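Local coordinates for eukaryotic translation initiation factor 4E type 5 (Leishmania major, PDB 7KCJ), which probably binds the 7-methylguanosine cap of messenger RNA and acts as a translation initiation factor, at residues S97-N102 with E170-A175. Numbering follows the deposited sequence.
Sequences SRIMIN and EFLAEA
L172 reaches from helix 165-178 to I101 and I99 on strand 97-103, joining helix to sheet in the cap-binding fold of the eIF4E family, a curved antiparallel sheet with helices packed on its convex back. The touch is purely apolar and small, burying 85 Å² over both sides. All three residues are buried, and between 97-102 and 170-175 a single leucine spans the gap, its CA still 9.4 Å from I101 CA. On I101, chi1 of -57° sets CG1 beside the backbone N, and chi2 of 146° then swings CD1 to the leucine; the two side chains cross at about a right angle. I99, two residues earlier on the same face of the strand, offers its CG2 branch to the same leucine methyl more loosely. Other residues add to the packing: V168 and A169 of the same helix touch I99, while V116 and V119 of helix 108-121 cover I101 and L172 respectively. The far sides of both segments are more open and more polar. On the strand, R98, M100 and N102 are partly exposed and take no part in the contact; R98 forms a salt bridge with E156, and N102 hydrogen-bonds R154 and N187. On the helix, E174 is exposed, while E170 is partly exposed and its OE2 forms a salt bridge with NH2 of R177, two turns further along. Against these more open sides, the inner seam comes down to methyl on methyl: L172 CD1 is 4.4 Å from I99 CG2 and 3.8 Å from I101 CD1.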
loop_
_atom_site.group_PDB
_atom_site.type_symbol
_atom_site.label_atom_id
_atom_site.label_comp_id
_atom_site.label_asym_id
_atom_site.label_seq_id
_atom_site.Cartn_x
_atom_site.Cartn_y
_atom_site.Cartn_z
ATOM N N SER A 97 -4.612 9.987 8.732
ATOM C CA SER A 97 -4.420 8.778 9.521
ATOM C C SER A 97 -4.235 7.566 8.572
ATOM O O SER A 97 -4.125 7.761 7.352
ATOM C CB SER A 97 -5.551 8.581 10.528
ATOM O OG SER A 97 -6.815 8.401 9.910
ATOM N N ARG A 98 -4.142 6.336 9.116
ATOM C CA ARG A 98 -3.899 5.179 8.271
ATOM C C ARG A 98 -4.766 3.973 8.586
ATOM O O ARG A 98 -5.315 3.860 9.682
ATOM C CB ARG A 98 -2.409 4.811 8.302
ATOM C CG ARG A 98 -1.955 4.272 9.634
ATOM C CD ARG A 98 -0.446 4.226 9.746
ATOM N NE ARG A 98 -0.044 3.880 11.106
ATOM C CZ ARG A 98 0.955 3.059 11.414
ATOM N NH1 ARG A 98 1.667 2.477 10.455
ATOM N NH2 ARG A 98 1.233 2.791 12.681
ATOM N N ILE A 99 -4.900 3.079 7.593
ATOM C CA ILE A 99 -5.631 1.826 7.732
ATOM C C ILE A 99 -4.670 0.702 7.372
ATOM O O ILE A 99 -4.044 0.744 6.311
ATOM C CB ILE A 99 -6.915 1.804 6.847
ATOM C CG1 ILE A 99 -7.973 2.775 7.377
ATOM C CG2 ILE A 99 -7.487 0.397 6.742
ATOM C CD1 ILE A 99 -9.087 3.021 6.413
ATOM N N MET A 100 -4.495 -0.274 8.272
ATOM C CA MET A 100 -3.631 -1.424 7.997
ATOM C C MET A 100 -4.490 -2.624 7.739
ATOM O O MET A 100 -5.405 -2.904 8.512
ATOM C CB MET A 100 -2.689 -1.755 9.168
ATOM C CG MET A 100 -2.000 -0.570 9.771
ATOM S SD MET A 100 -1.020 0.488 8.747
ATOM C CE MET A 100 0.514 -0.463 8.766
ATOM N N ILE A 101 -4.229 -3.312 6.635
ATOM C CA ILE A 101 -4.937 -4.533 6.268
ATOM C C ILE A 101 -3.903 -5.649 6.158
ATOM O O ILE A 101 -3.056 -5.601 5.261
ATOM C CB ILE A 101 -5.678 -4.343 4.923
ATOM C CG1 ILE A 101 -6.653 -3.158 4.981
ATOM C CG2 ILE A 101 -6.412 -5.610 4.512
ATOM C CD1 ILE A 101 -6.763 -2.455 3.748
ATOM N N ASN A 102 -3.959 -6.644 7.049
ATOM C CA ASN A 102 -3.049 -7.798 6.965
ATOM C C ASN A 102 -3.739 -8.936 6.231
ATOM O O ASN A 102 -4.855 -9.291 6.588
ATOM C CB ASN A 102 -2.617 -8.266 8.339
ATOM C CG ASN A 102 -1.762 -7.241 9.041
ATOM O OD1 ASN A 102 -0.559 -7.142 8.781
ATOM N ND2 ASN A 102 -2.358 -6.462 9.928
ATOM N N GLU A 170 -15.017 0.579 7.085
ATOM C CA GLU A 170 -16.245 -0.225 7.051
ATOM C C GLU A 170 -16.586 -0.650 5.625
ATOM O O GLU A 170 -17.047 -1.768 5.417
ATOM C CB GLU A 170 -17.429 0.489 7.707
ATOM C CG GLU A 170 -18.586 -0.441 8.032
ATOM C CD GLU A 170 -18.230 -1.655 8.876
ATOM O OE1 GLU A 170 -17.486 -1.498 9.873
ATOM O OE2 GLU A 170 -18.692 -2.769 8.536
ATOM N N PHE A 171 -16.292 0.200 4.632
ATOM C CA PHE A 171 -16.513 -0.153 3.228
ATOM C C PHE A 171 -15.638 -1.360 2.864
ATOM O O PHE A 171 -16.124 -2.289 2.231
ATOM C CB PHE A 171 -16.185 1.022 2.293
ATOM C CG PHE A 171 -16.341 0.625 0.847
ATOM C CD1 PHE A 171 -17.598 0.464 0.289
ATOM C CD2 PHE A 171 -15.238 0.311 0.075
ATOM C CE1 PHE A 171 -17.743 0.060 -1.033
ATOM C CE2 PHE A 171 -15.389 -0.098 -1.247
ATOM C CZ PHE A 171 -16.636 -0.206 -1.798
ATOM N N LEU A 172 -14.359 -1.339 3.273
ATOM C CA LEU A 172 -13.444 -2.433 2.983
ATOM C C LEU A 172 -13.908 -3.711 3.685
ATOM O O LEU A 172 -13.876 -4.776 3.077
ATOM C CB LEU A 172 -12.013 -2.078 3.417
ATOM C CG LEU A 172 -11.311 -1.027 2.588
ATOM C CD1 LEU A 172 -10.030 -0.520 3.301
ATOM C CD2 LEU A 172 -10.998 -1.566 1.228
ATOM N N ALA A 173 -14.366 -3.610 4.946
ATOM C CA ALA A 173 -14.815 -4.779 5.692
ATOM C C ALA A 173 -16.061 -5.410 5.076
ATOM O O ALA A 173 -16.158 -6.628 5.023
ATOM C CB ALA A 173 -15.071 -4.416 7.148
ATOM N N GLU A 174 -17.023 -4.595 4.628
ATOM C CA GLU A 174 -18.221 -5.140 3.989
ATOM C C GLU A 174 -17.862 -5.794 2.640
ATOM O O GLU A 174 -18.425 -6.843 2.326
ATOM C CB GLU A 174 -19.303 -4.074 3.825
ATOM C CG GLU A 174 -19.888 -3.632 5.142
ATOM C CD GLU A 174 -21.150 -2.806 4.981
ATOM O OE1 GLU A 174 -21.220 -2.008 4.018
ATOM O OE2 GLU A 174 -22.072 -2.964 5.812
ATOM N N ALA A 175 -16.871 -5.226 1.889
ATOM C CA ALA A 175 -16.458 -5.780 0.592
ATOM C C ALA A 175 -15.677 -7.099 0.708
ATOM O O ALA A 175 -15.837 -7.974 -0.142
ATOM C CB ALA A 175 -15.658 -4.768 -0.209
#